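Side-chain contacts in plantazolicin methyltransferase BamL (Bacillus amyloliquefaciens subsp. plantarum, PDB 5DLY), which probably transfers methyl groups from S-adenosylmethionine to the amino nitrogen of a precursor of the antibiotic plantazolicin: residues 15-20 and 133-138; 30-35 and 179-184; 37-42 and 249-254. All coordinates share one frame; numbering follows the deposited sequence.

Interaction 1 (15-20 and 133-138). With SAH (S-adenosyl-L-homocysteine), chain C; 5D7 (prop-2-en-1-yl 2-[(1S)-1-amino-4-carbamimidamidobutyl]-1,3-thiazole-4-carboxylate), chain B.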
loop_
_atom_site.group_PDB
_atom_site.type_symbol
_atom_site.label_atom_id
_atom_site.label_comp_id
_atom_site.label_asym_id
_atom_site.label_seq_id
_atom_site.Cartn_x
_atom_site.Cartn_y
_atom_site.Cartn_z
ATOM N N GLN A 15 11.822 -14.680 1.240
ATOM C CA GLN A 15 12.478 -14.694 -0.066
ATOM C C GLN A 15 12.159 -13.447 -0.892
ATOM O O GLN A 15 13.055 -12.866 -1.501
ATOM C CB GLN A 15 12.123 -15.973 -0.839
ATOM C CG GLN A 15 12.682 -16.051 -2.258
ATOM C CD GLN A 15 14.203 -15.989 -2.320
ATOM O OE1 GLN A 15 14.894 -16.339 -1.361
ATOM N NE2 GLN A 15 14.731 -15.538 -3.454
ATOM N N ALA A 16 10.895 -13.022 -0.890
ATOM C CA ALA A 16 10.489 -11.813 -1.621
ATOM C C ALA A 16 11.238 -10.588 -1.092
ATOM O O ALA A 16 11.643 -9.707 -1.855
ATOM C CB ALA A 16 8.987 -11.603 -1.518
ATOM N N GLN A 17 11.425 -10.550 0.225
ATOM C CA GLN A 17 12.078 -9.429 0.882
ATOM C C GLN A 17 13.587 -9.344 0.588
ATOM O O GLN A 17 14.167 -8.264 0.689
ATOM C CB GLN A 17 11.755 -9.427 2.391
ATOM C CG GLN A 17 12.542 -8.437 3.247
ATOM C CD GLN A 17 12.346 -6.982 2.870
ATOM O OE1 GLN A 17 11.404 -6.609 2.154
ATOM N NE2 GLN A 17 13.255 -6.139 3.346
ATOM N N THR A 18 14.210 -10.454 0.174
ATOM C CA THR A 18 15.620 -10.380 -0.254
ATOM C C THR A 18 15.845 -9.375 -1.389
ATOM O O THR A 18 16.928 -8.805 -1.512
ATOM C CB THR A 18 16.232 -11.749 -0.642
ATOM O OG1 THR A 18 15.580 -12.274 -1.805
ATOM C CG2 THR A 18 16.141 -12.732 0.512
ATOM N N TRP A 19 14.811 -9.124 -2.193
ATOM C CA TRP A 19 14.906 -8.161 -3.287
ATOM C C TRP A 19 14.971 -6.690 -2.837
ATOM O O TRP A 19 15.173 -5.795 -3.653
ATOM C CB TRP A 19 13.771 -8.409 -4.296
ATOM C CG TRP A 19 13.953 -9.709 -5.004
ATOM C CD1 TRP A 19 13.464 -10.924 -4.627
ATOM C CD2 TRP A 19 14.721 -9.933 -6.195
ATOM N NE1 TRP A 19 13.869 -11.897 -5.525
ATOM C CE2 TRP A 19 14.636 -11.309 -6.495
ATOM C CE3 TRP A 19 15.456 -9.095 -7.049
ATOM C CZ2 TRP A 19 15.271 -11.876 -7.615
ATOM C CZ3 TRP A 19 16.088 -9.655 -8.155
ATOM C CH2 TRP A 19 15.984 -11.034 -8.429
ATOM N N PHE A 20 14.833 -6.461 -1.528
ATOM C CA PHE A 20 14.899 -5.118 -0.963
ATOM C C PHE A 20 16.000 -4.960 0.078
ATOM O O PHE A 20 16.253 -3.849 0.543
ATOM C CB PHE A 20 13.523 -4.697 -0.428
ATOM C CG PHE A 20 12.484 -4.686 -1.499
ATOM C CD1 PHE A 20 12.363 -3.586 -2.342
ATOM C CD2 PHE A 20 11.689 -5.806 -1.728
ATOM C CE1 PHE A 20 11.442 -3.582 -3.375
ATOM C CE2 PHE A 20 10.760 -5.803 -2.757
ATOM C CZ PHE A 20 10.638 -4.693 -3.579
ATOM N N PHE A 133 2.732 -5.307 1.316
ATOM C CA PHE A 133 2.144 -6.184 2.348
ATOM C C PHE A 133 2.748 -7.593 2.352
ATOM O O PHE A 133 3.109 -8.118 3.408
ATOM C CB PHE A 133 0.629 -6.247 2.155
ATOM C CG PHE A 133 -0.134 -6.785 3.335
ATOM C CD1 PHE A 133 -0.012 -6.215 4.592
ATOM C CD2 PHE A 133 -1.003 -7.854 3.169
ATOM C CE1 PHE A 133 -0.734 -6.708 5.671
ATOM C CE2 PHE A 133 -1.740 -8.343 4.239
ATOM C CZ PHE A 133 -1.606 -7.768 5.491
ATOM N N GLY A 134 2.896 -8.178 1.167
ATOM C CA GLY A 134 3.472 -9.522 1.018
ATOM C C GLY A 134 4.942 -9.673 1.384
ATOM O O GLY A 134 5.475 -10.779 1.348
ATOM N N LEU A 135 5.614 -8.572 1.726
ATOM C CA LEU A 135 7.014 -8.621 2.168
ATOM C C LEU A 135 7.155 -8.830 3.664
ATOM O O LEU A 135 8.227 -9.215 4.128
ATOM C CB LEU A 135 7.765 -7.337 1.779
ATOM C CG LEU A 135 7.815 -7.006 0.289
ATOM C CD1 LEU A 135 8.447 -5.644 0.086
ATOM C CD2 LEU A 135 8.631 -8.079 -0.413
ATOM N N PHE A 136 6.091 -8.572 4.419
ATOM C CA PHE A 136 6.187 -8.598 5.879
ATOM C C PHE A 136 6.247 -10.023 6.406
ATOM O O PHE A 136 5.439 -10.857 6.009
ATOM C CB PHE A 136 4.990 -7.883 6.515
ATOM C CG PHE A 136 4.805 -6.454 6.070
ATOM C CD1 PHE A 136 5.879 -5.693 5.618
ATOM C CD2 PHE A 136 3.552 -5.864 6.142
ATOM C CE1 PHE A 136 5.696 -4.373 5.213
ATOM C CE2 PHE A 136 3.362 -4.542 5.751
ATOM C CZ PHE A 136 4.435 -3.801 5.283
ATOM N N LYS A 137 7.194 -10.299 7.301
ATOM C CA LYS A 137 7.237 -11.601 7.967
ATOM C C LYS A 137 5.949 -11.908 8.746
ATOM O O LYS A 137 5.418 -13.026 8.694
ATOM C CB LYS A 137 8.458 -11.686 8.892
ATOM C CG LYS A 137 8.586 -13.021 9.622
ATOM C CD LYS A 137 9.834 -13.062 10.496
ATOM C CE LYS A 137 9.913 -14.364 11.288
ATOM N NZ LYS A 137 11.141 -14.413 12.134
ATOM N N ASN A 138 5.443 -10.900 9.451
ATOM C CA ASN A 138 4.297 -11.050 10.336
ATOM C C ASN A 138 3.169 -10.071 9.976
ATOM O O ASN A 138 2.874 -9.145 10.737
ATOM C CB ASN A 138 4.761 -10.858 11.781
ATOM C CG ASN A 138 5.789 -11.897 12.202
ATOM O OD1 ASN A 138 5.489 -13.092 12.222
ATOM N ND2 ASN A 138 6.998 -11.451 12.534
HETATM N N SAH C . 5.299 1.677 -0.468
HETATM C CA SAH C . 6.330 1.591 -1.554
HETATM C CB SAH C . 6.880 0.170 -1.632
HETATM C CG SAH C . 8.394 0.190 -1.855
HETATM S SD SAH C . 9.042 -1.424 -2.205
HETATM C C SAH C . 5.714 1.960 -2.875
HETATM O O SAH C . 4.591 2.445 -2.940
HETATM O OXT SAH C . 6.313 1.777 -3.935
HETATM C "C5'" SAH C . 8.769 -2.292 -0.687
HETATM C "C4'" SAH C . 9.347 -1.579 0.529
HETATM O "O4'" SAH C . 8.893 -2.235 1.722
HETATM C "C3'" SAH C . 10.873 -1.636 0.577
HETATM O "O3'" SAH C . 11.416 -0.303 0.644
HETATM C "C2'" SAH C . 11.188 -2.464 1.817
HETATM O "O2'" SAH C . 12.383 -2.091 2.510
HETATM C "C1'" SAH C . 9.955 -2.203 2.665
HETATM N N9 SAH C . 9.703 -3.193 3.737
HETATM C C8 SAH C . 9.711 -4.539 3.618
HETATM N N7 SAH C . 9.438 -5.125 4.804
HETATM C C5 SAH C . 9.239 -4.142 5.698
HETATM C C6 SAH C . 8.917 -4.087 7.130
HETATM N N6 SAH C . 8.740 -5.236 7.809
HETATM N N1 SAH C . 8.792 -2.862 7.705
HETATM C C2 SAH C . 8.976 -1.729 6.996
HETATM N N3 SAH C . 9.272 -1.701 5.670
HETATM C C4 SAH C . 9.422 -2.870 4.994
HETATM O O9 5D7 B . 2.798 -3.421 -8.399
HETATM C C6 5D7 B . 3.563 -4.214 -8.927
HETATM O O7 5D7 B . 3.305 -4.729 -10.249
HETATM C C8 5D7 B . 2.089 -4.441 -10.946
HETATM C C2 5D7 B . 4.804 -4.660 -8.249
HETATM N N3 5D7 B . 5.250 -4.080 -7.103
HETATM C C4 5D7 B . 6.392 -4.586 -6.615
HETATM S S5 5D7 B . 6.943 -5.845 -7.672
HETATM C C1 5D7 B . 5.614 -5.684 -8.761
HETATM C CA 5D7 B . 7.173 -4.216 -5.416
HETATM N N 5D7 B . 6.607 -2.983 -4.884
HETATM C CB 5D7 B . 7.159 -5.324 -4.353
HETATM C CG 5D7 B . 5.805 -6.002 -4.110
HETATM C CD 5D7 B . 5.738 -6.473 -2.665
HETATM N NE 5D7 B . 4.513 -7.238 -2.470
HETATM C CZ 5D7 B . 4.308 -8.542 -2.665
HETATM N NH2 5D7 B . 3.169 -9.038 -2.447
HETATM N NH1 5D7 B . 5.258 -9.298 -3.048
HETATM C C3 5D7 B . 2.109 -5.184 -12.257
HETATM C C5 5D7 B . 1.553 -4.671 -13.337
#

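Interaction 2 (30-35 and 179-184). With 5D7 (prop-2-en-1-yl 2-[(1S)-1-amino-4-carbamimidamidobutyl]-1,3-thiazole-4-carboxylate), chain B.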
loop_
_atom_site.group_PDB
_atom_site.type_symbol
_atom_site.label_atom_id
_atom_site.label_comp_id
_atom_site.label_asym_id
_atom_site.label_seq_id
_atom_site.Cartn_x
_atom_site.Cartn_y
_atom_site.Cartn_z
ATOM N N PHE A 30 14.331 -1.791 -7.681
ATOM C CA PHE A 30 14.146 -0.344 -7.846
ATOM C C PHE A 30 13.842 0.028 -9.295
ATOM O O PHE A 30 12.893 0.760 -9.564
ATOM C CB PHE A 30 15.365 0.440 -7.339
ATOM C CG PHE A 30 15.178 1.936 -7.360
ATOM C CD1 PHE A 30 14.422 2.573 -6.374
ATOM C CD2 PHE A 30 15.753 2.711 -8.367
ATOM C CE1 PHE A 30 14.248 3.948 -6.394
ATOM C CE2 PHE A 30 15.582 4.090 -8.388
ATOM C CZ PHE A 30 14.834 4.710 -7.399
ATOM N N ARG A 31 14.649 -0.486 -10.223
ATOM C CA ARG A 31 14.461 -0.218 -11.647
ATOM C C ARG A 31 13.077 -0.648 -12.130
ATOM O O ARG A 31 12.380 0.126 -12.787
ATOM C CB ARG A 31 15.549 -0.919 -12.465
ATOM C CG ARG A 31 15.633 -0.454 -13.909
ATOM C CD ARG A 31 16.569 -1.329 -14.726
ATOM N NE ARG A 31 17.971 -1.183 -14.341
ATOM C CZ ARG A 31 18.682 -2.101 -13.688
ATOM N NH1 ARG A 31 18.141 -3.265 -13.336
ATOM N NH2 ARG A 31 19.952 -1.862 -13.396
ATOM N N TYR A 32 12.688 -1.881 -11.807
ATOM C CA TYR A 32 11.371 -2.373 -12.192
ATOM C C TYR A 32 10.271 -1.498 -11.572
ATOM O O TYR A 32 9.352 -1.049 -12.274
ATOM C CB TYR A 32 11.154 -3.848 -11.797
ATOM C CG TYR A 32 9.769 -4.317 -12.184
ATOM C CD1 TYR A 32 8.681 -4.108 -11.332
ATOM C CD2 TYR A 32 9.532 -4.919 -13.421
ATOM C CE1 TYR A 32 7.406 -4.494 -11.695
ATOM C CE2 TYR A 32 8.252 -5.320 -13.794
ATOM C CZ TYR A 32 7.189 -5.100 -12.923
ATOM O OH TYR A 32 5.901 -5.477 -13.248
ATOM N N ASP A 33 10.372 -1.266 -10.265
ATOM C CA ASP A 33 9.309 -0.571 -9.524
ATOM C C ASP A 33 9.102 0.850 -10.022
ATOM O O ASP A 33 7.964 1.298 -10.179
ATOM C CB ASP A 33 9.599 -0.563 -8.020
ATOM C CG ASP A 33 9.509 -1.946 -7.387
ATOM O OD1 ASP A 33 9.123 -2.920 -8.078
ATOM O OD2 ASP A 33 9.838 -2.045 -6.187
ATOM N N GLU A 34 10.199 1.553 -10.287
ATOM C CA GLU A 34 10.106 2.909 -10.820
ATOM C C GLU A 34 9.475 2.950 -12.208
ATOM O O GLU A 34 8.666 3.830 -12.499
ATOM C CB GLU A 34 11.484 3.575 -10.836
ATOM C CG GLU A 34 11.991 3.937 -9.455
ATOM C CD GLU A 34 11.249 5.108 -8.851
ATOM O OE1 GLU A 34 10.490 4.893 -7.880
ATOM O OE2 GLU A 34 11.417 6.239 -9.356
ATOM N N ARG A 35 9.834 1.989 -13.057
ATOM C CA ARG A 35 9.336 1.949 -14.433
ATOM C C ARG A 35 7.872 1.526 -14.522
ATOM O O ARG A 35 7.104 2.072 -15.317
ATOM C CB ARG A 35 10.202 1.009 -15.283
ATOM C CG ARG A 35 9.871 1.019 -16.768
ATOM C CD ARG A 35 10.660 -0.030 -17.544
ATOM N NE ARG A 35 10.174 -1.395 -17.303
ATOM C CZ ARG A 35 10.911 -2.391 -16.810
ATOM N NH1 ARG A 35 12.198 -2.217 -16.511
ATOM N NH2 ARG A 35 10.363 -3.587 -16.635
ATOM N N GLU A 179 12.332 -11.150 -14.209
ATOM C CA GLU A 179 11.466 -12.324 -14.175
ATOM C C GLU A 179 11.572 -13.065 -12.836
ATOM O O GLU A 179 10.558 -13.408 -12.236
ATOM C CB GLU A 179 11.786 -13.264 -15.348
ATOM C CG GLU A 179 10.992 -14.559 -15.342
ATOM C CD GLU A 179 11.373 -15.479 -16.484
ATOM O OE1 GLU A 179 12.477 -16.058 -16.441
ATOM O OE2 GLU A 179 10.560 -15.634 -17.417
ATOM N N ALA A 180 12.805 -13.299 -12.383
ATOM C CA ALA A 180 13.071 -13.937 -11.093
ATOM C C ALA A 180 12.485 -13.131 -9.937
ATOM O O ALA A 180 11.854 -13.685 -9.042
ATOM C CB ALA A 180 14.570 -14.135 -10.902
ATOM N N TYR A 181 12.698 -11.819 -9.993
ATOM C CA TYR A 181 12.128 -10.872 -9.037
ATOM C C TYR A 181 10.612 -11.008 -8.947
ATOM O O TYR A 181 10.066 -11.224 -7.866
ATOM C CB TYR A 181 12.540 -9.456 -9.445
ATOM C CG TYR A 181 11.802 -8.337 -8.756
ATOM C CD1 TYR A 181 11.859 -8.187 -7.368
ATOM C CD2 TYR A 181 11.078 -7.409 -9.498
ATOM C CE1 TYR A 181 11.190 -7.148 -6.738
ATOM C CE2 TYR A 181 10.390 -6.370 -8.876
ATOM C CZ TYR A 181 10.461 -6.248 -7.499
ATOM O OH TYR A 181 9.804 -5.216 -6.871
ATOM N N LEU A 182 9.938 -10.911 -10.089
ATOM C CA LEU A 182 8.473 -10.962 -10.099
ATOM C C LEU A 182 7.919 -12.308 -9.637
ATOM O O LEU A 182 6.921 -12.352 -8.912
ATOM C CB LEU A 182 7.917 -10.583 -11.477
ATOM C CG LEU A 182 8.108 -9.120 -11.897
ATOM C CD1 LEU A 182 7.525 -8.912 -13.287
ATOM C CD2 LEU A 182 7.503 -8.140 -10.895
ATOM N N LYS A 183 8.562 -13.401 -10.050
ATOM C CA LYS A 183 8.151 -14.729 -9.583
ATOM C C LYS A 183 8.174 -14.791 -8.055
ATOM O O LYS A 183 7.203 -15.238 -7.433
ATOM C CB LYS A 183 9.038 -15.837 -10.165
ATOM C CG LYS A 183 8.752 -16.209 -11.610
ATOM C CD LYS A 183 9.581 -17.430 -11.982
ATOM C CE LYS A 183 9.723 -17.590 -13.483
ATOM N NZ LYS A 183 10.869 -18.496 -13.794
ATOM N N ASP A 184 9.285 -14.356 -7.455
ATOM C CA ASP A 184 9.392 -14.301 -5.997
ATOM C C ASP A 184 8.338 -13.380 -5.366
ATOM O O ASP A 184 7.750 -13.723 -4.335
ATOM C CB ASP A 184 10.789 -13.865 -5.560
ATOM C CG ASP A 184 11.821 -14.975 -5.662
ATOM O OD1 ASP A 184 11.452 -16.154 -5.893
ATOM O OD2 ASP A 184 13.008 -14.658 -5.481
HETATM O O9 5D7 B . 2.798 -3.421 -8.399
HETATM C C6 5D7 B . 3.563 -4.214 -8.927
HETATM O O7 5D7 B . 3.305 -4.729 -10.249
HETATM C C8 5D7 B . 2.089 -4.441 -10.946
HETATM C C2 5D7 B . 4.804 -4.660 -8.249
HETATM N N3 5D7 B . 5.250 -4.080 -7.103
HETATM C C4 5D7 B . 6.392 -4.586 -6.615
HETATM S S5 5D7 B . 6.943 -5.845 -7.672
HETATM C C1 5D7 B . 5.614 -5.684 -8.761
HETATM C CA 5D7 B . 7.173 -4.216 -5.416
HETATM N N 5D7 B . 6.607 -2.983 -4.884
HETATM C CB 5D7 B . 7.159 -5.324 -4.353
HETATM C CG 5D7 B . 5.805 -6.002 -4.110
HETATM C CD 5D7 B . 5.738 -6.473 -2.665
HETATM N NE 5D7 B . 4.513 -7.238 -2.470
HETATM C CZ 5D7 B . 4.308 -8.542 -2.665
HETATM N NH2 5D7 B . 3.169 -9.038 -2.447
HETATM N NH1 5D7 B . 5.258 -9.298 -3.048
HETATM C C3 5D7 B . 2.109 -5.184 -12.257
HETATM C C5 5D7 B . 1.553 -4.671 -13.337
#

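Interaction 3 (37-42 and 249-254). With 5D7 (prop-2-en-1-yl 2-[(1S)-1-amino-4-carbamimidamidobutyl]-1,3-thiazole-4-carboxylate), chain B.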
loop_
_atom_site.group_PDB
_atom_site.type_symbol
_atom_site.label_atom_id
_atom_site.label_comp_id
_atom_site.label_asym_id
_atom_site.label_seq_id
_atom_site.Cartn_x
_atom_site.Cartn_y
_atom_site.Cartn_z
ATOM N N THR A 37 5.566 0.743 -11.673
ATOM C CA THR A 37 4.614 1.021 -10.587
ATOM C C THR A 37 4.450 2.498 -10.227
ATOM O O THR A 37 3.563 2.850 -9.449
ATOM C CB THR A 37 4.904 0.188 -9.297
ATOM O OG1 THR A 37 5.982 0.760 -8.544
ATOM C CG2 THR A 37 5.237 -1.261 -9.625
ATOM N N SER A 38 5.293 3.371 -10.774
ATOM C CA SER A 38 5.251 4.775 -10.361
ATOM C C SER A 38 3.928 5.460 -10.699
ATOM O O SER A 38 3.446 6.254 -9.905
ATOM C CB SER A 38 6.437 5.571 -10.909
ATOM O OG SER A 38 6.472 5.532 -12.319
ATOM N N SER A 39 3.328 5.149 -11.852
ATOM C CA SER A 39 2.107 5.854 -12.251
ATOM C C SER A 39 0.888 5.485 -11.410
ATOM O O SER A 39 -0.037 6.289 -11.277
ATOM C CB SER A 39 1.811 5.714 -13.755
ATOM O OG SER A 39 1.454 4.391 -14.114
ATOM N N ILE A 40 0.885 4.281 -10.840
ATOM C CA ILE A 40 -0.222 3.867 -9.968
ATOM C C ILE A 40 -0.143 4.550 -8.595
ATOM O O ILE A 40 -1.140 4.640 -7.883
ATOM C CB ILE A 40 -0.339 2.326 -9.849
ATOM C CG1 ILE A 40 -1.745 1.894 -9.406
ATOM C CG2 ILE A 40 0.703 1.760 -8.901
ATOM C CD1 ILE A 40 -2.802 1.939 -10.490
ATOM N N ARG A 41 1.042 5.035 -8.227
ATOM C CA ARG A 41 1.228 5.709 -6.940
ATOM C C ARG A 41 0.221 6.847 -6.725
ATOM O O ARG A 41 -0.495 6.868 -5.717
ATOM C CB ARG A 41 2.666 6.229 -6.833
ATOM C CG ARG A 41 3.268 6.138 -5.449
ATOM C CD ARG A 41 4.755 5.796 -5.524
ATOM N NE ARG A 41 5.494 6.707 -6.398
ATOM C CZ ARG A 41 6.654 6.431 -6.996
ATOM N NH1 ARG A 41 7.245 5.252 -6.844
ATOM N NH2 ARG A 41 7.225 7.347 -7.762
ATOM N N SER A 42 0.147 7.785 -7.672
ATOM C CA SER A 42 -0.771 8.912 -7.530
ATOM C C SER A 42 -2.226 8.465 -7.544
ATOM O O SER A 42 -3.063 9.071 -6.879
ATOM C CB SER A 42 -0.547 9.984 -8.601
ATOM O OG SER A 42 -0.827 9.490 -9.898
ATOM N N LEU A 249 -2.262 3.130 -21.020
ATOM C CA LEU A 249 -2.259 1.795 -21.620
ATOM C C LEU A 249 -1.612 0.767 -20.685
ATOM O O LEU A 249 -2.116 -0.352 -20.540
ATOM C CB LEU A 249 -1.589 1.792 -23.004
ATOM C CG LEU A 249 -1.558 0.464 -23.777
ATOM C CD1 LEU A 249 -2.951 -0.117 -23.993
ATOM C CD2 LEU A 249 -0.855 0.628 -25.120
ATOM N N LYS A 250 -0.514 1.158 -20.039
ATOM C CA LYS A 250 0.128 0.295 -19.038
ATOM C C LYS A 250 -0.858 -0.106 -17.948
ATOM O O LYS A 250 -0.941 -1.280 -17.581
ATOM C CB LYS A 250 1.358 0.971 -18.427
ATOM C CG LYS A 250 2.639 0.759 -19.219
ATOM C CD LYS A 250 3.872 1.041 -18.367
ATOM C CE LYS A 250 5.152 0.606 -19.068
ATOM N NZ LYS A 250 5.273 -0.868 -19.254
ATOM N N GLN A 251 -1.632 0.869 -17.475
ATOM C CA GLN A 251 -2.629 0.638 -16.431
ATOM C C GLN A 251 -3.762 -0.268 -16.900
ATOM O O GLN A 251 -4.315 -1.041 -16.115
ATOM C CB GLN A 251 -3.165 1.963 -15.902
ATOM C CG GLN A 251 -2.135 2.723 -15.070
ATOM C CD GLN A 251 -2.514 4.161 -14.795
ATOM O OE1 GLN A 251 -3.686 4.547 -14.883
ATOM N NE2 GLN A 251 -1.517 4.970 -14.436
ATOM N N SER A 252 -4.096 -0.176 -18.184
ATOM C CA SER A 252 -5.102 -1.033 -18.793
ATOM C C SER A 252 -4.610 -2.480 -18.883
ATOM O O SER A 252 -5.386 -3.421 -18.698
ATOM C CB SER A 252 -5.463 -0.502 -20.181
ATOM O OG SER A 252 -6.491 -1.269 -20.784
ATOM N N GLN A 253 -3.314 -2.649 -19.133
ATOM C CA GLN A 253 -2.746 -3.976 -19.364
ATOM C C GLN A 253 -2.370 -4.711 -18.078
ATOM O O GLN A 253 -2.205 -5.932 -18.094
ATOM C CB GLN A 253 -1.545 -3.880 -20.310
ATOM C CG GLN A 253 -1.950 -3.630 -21.755
ATOM C CD GLN A 253 -0.783 -3.242 -22.645
ATOM O OE1 GLN A 253 0.286 -2.883 -22.164
ATOM N NE2 GLN A 253 -0.998 -3.298 -23.955
ATOM N N MET A 254 -2.257 -3.967 -16.978
ATOM C CA MET A 254 -1.863 -4.500 -15.665
ATOM C C MET A 254 -2.834 -5.551 -15.160
ATOM O O MET A 254 -4.035 -5.385 -15.320
ATOM C CB MET A 254 -1.934 -3.397 -14.620
ATOM C CG MET A 254 -0.824 -2.388 -14.607
ATOM S SD MET A 254 -1.143 -1.432 -13.123
ATOM C CE MET A 254 0.148 -0.208 -13.303
HETATM O O9 5D7 B . 2.798 -3.421 -8.399
HETATM C C6 5D7 B . 3.563 -4.214 -8.927
HETATM O O7 5D7 B . 3.305 -4.729 -10.249
HETATM C C8 5D7 B . 2.089 -4.441 -10.946
HETATM C C2 5D7 B . 4.804 -4.660 -8.249
HETATM N N3 5D7 B . 5.250 -4.080 -7.103
HETATM C C4 5D7 B . 6.392 -4.586 -6.615
HETATM S S5 5D7 B . 6.943 -5.845 -7.672
HETATM C C1 5D7 B . 5.614 -5.684 -8.761
HETATM C CA 5D7 B . 7.173 -4.216 -5.416
HETATM N N 5D7 B . 6.607 -2.983 -4.884
HETATM C CB 5D7 B . 7.159 -5.324 -4.353
HETATM C CG 5D7 B . 5.805 -6.002 -4.110
HETATM C CD 5D7 B . 5.738 -6.473 -2.665
HETATM N NE 5D7 B . 4.513 -7.238 -2.470
HETATM C CZ 5D7 B . 4.308 -8.542 -2.665
HETATM N NH2 5D7 B . 3.169 -9.038 -2.447
HETATM N NH1 5D7 B . 5.258 -9.298 -3.048
HETATM C C3 5D7 B . 2.109 -5.184 -12.257
HETATM C C5 5D7 B . 1.553 -4.671 -13.337
HETATM O O HOH W 1 -1.405 8.002 -13.180
#

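Interaction 1 (15-20 and 133-138)
L135 sends its branched end into the angle between A16 and F20, and its two methyl groups divide the work. CD2 of L135 rests against the helix backbone and lies 3.7 Å from CB of A16. CD1 turns to the aromatic ring, 3.7 Å from CE2 of F20, where it arrives obliquely while the two side chains cross at about a right angle. The CB of L135 leaves its backbone alongside the helix and does not aim at it; placing CG opposite the carbonyl carbon (chi1 -59°) is what swings the methyls across. Q17 adds a contact at the base of the leucine side chain. Its CG stands opposite the backbone nitrogen, and a bend at chi2 (61°) folds the amide back, bringing OE1 to 3.7 Å from CB of L135.

In this class I, Rossmann-like methyltransferase (strand order 3-2-1-4-5-7-6), 133-138 includes a short 3-10 turn after strand 124-130, whereas 15-20 lies on helix 10-21, which precedes all the strands and packs directly on this turn beside the ligand pockets. Both bound molecules border the junction. The adenosine C5' of SAH sits over one face of the F20 ring, offset toward its rim, and SD of SAH is 3.4 Å from CE1 of F20. Toward the substrate analogue, CZ of F20 approaches CB of 5D7 at 3.6 Å, and CG of L135 touches CD of its arginine-like chain. SD of SAH and the amino N of 5D7 are 3.9 Å apart, a spacing consistent with methyl transfer between them. At the adenine, N7 lies in plane at the edge of the F136 ring, and C8 of SAH comes within 3.0 Å of OE1 of Q17, a buried oxygen with no hydrogen-bond partner in the model.

Interaction 2 (30-35 and 179-184)
Y32 and Y181 form an offset edge-to-face pair, the edge of Y181 directed at the face of Y32, with ring centroids 5.8 Å apart and planes inclined at 65°. The closest carbons are CD1 of Y32 and CE2 of Y181, at 3.8 Å. In both tyrosines CG is opposite the backbone nitrogen (chi1 167° for Y181), which carries the rings across the gap between two helix segments whose axes come no closer than 11.2 Å.

A CH-pi contact supplements the aromatic pair: CD2 of L182 stands over a face of the Y32 ring, 3.9 Å from its centroid, while CD1 of L182 leans toward the phenol end. The hydroxyl of Y32 is itself engaged by T172.

The polar component is a single hydrogen bond in which OH of Y181 donates to OD1 of D33 over 2.7 Å. The oxygen is met on its syn side, with the donor 16° out of the carboxylate plane. Contacts to the substrate analogue line the same surface. OH of Y181 lies 3.0 Å from S5 of the 5D7 thiazole, and CE1 of Y32 is 3.6 Å from the neighbouring ring carbon C1. OD2 of D33 is 3.6 Å from the amino N of 5D7.

These residues thus form a wall of the 5D7 pocket made by helices 23-56 and 176-187. Because the Y181 proton is committed to D33, the phenol oxygen probably presents electron density to the thiazole sulfur, and the bond fixes both the hydroxyl and the carboxylate near the amino group of the analogue, the probable methyl acceptor.

Interaction 3 (37-42 and 249-254)
Q251 grips S39 in the close part of this contact: NE2 of Q251 donates to OG of S39 over 3.0 Å, with an N-H...O angle of 165° and the acceptor lying in the amide plane. The serine hydroxyl is placed between its own backbone N and carbonyl carbon (chi1 68°), from where it also bonds E247, its strongest polar partner, so two groups of the 245-253 helix hold one oxygen. A water broadens the grip by donating to the carbonyl O of S39 at 2.9 Å and accepting from NE2 of Q251 at 3.3 Å. That amide nitrogen therefore bonds both the hydroxyl and the water.

The apolar half is much looser. M254, just past the helix, runs out extended (chi2 -172°), yet its CE stops 4.3 Å from CB of I40, a distance at which the two barely meet. Closer contacts are made to the substrate analogue: CG of M254 is 3.5 Å from C5 at the allyl terminus of 5D7, and CG2 of T37 is 3.5 Å from the ester carbon C6. A flanking salt bridge, K250 to E36, ties the same two helices together. A polar helix-to-helix joint thus borders the ester end of the 5D7 pocket, in the helical region that accompanies the Rossmann-like methyltransferase core.

Followed from the N terminus, the chain lays down 15-20 on helix 10-21, then 30-35 and 37-42 on helix 23-56, before any strand of the sheet. Their partners come later in the same order. Interaction 1 closes a loop of 112 intervening residues at 133-138, interaction 2 one of 143 at 179-184, and interaction 3 one of 206 at 249-254. Each pair of loops therefore crosses; none nests. The N-terminal helices are thereby tied to the turn after strand 124-130, to helix 176-187 and to helix 245-253. D184 probably links interactions 1 and 2 by hydrogen bonds to Q15 and W19, and all three interactions touch 5D7.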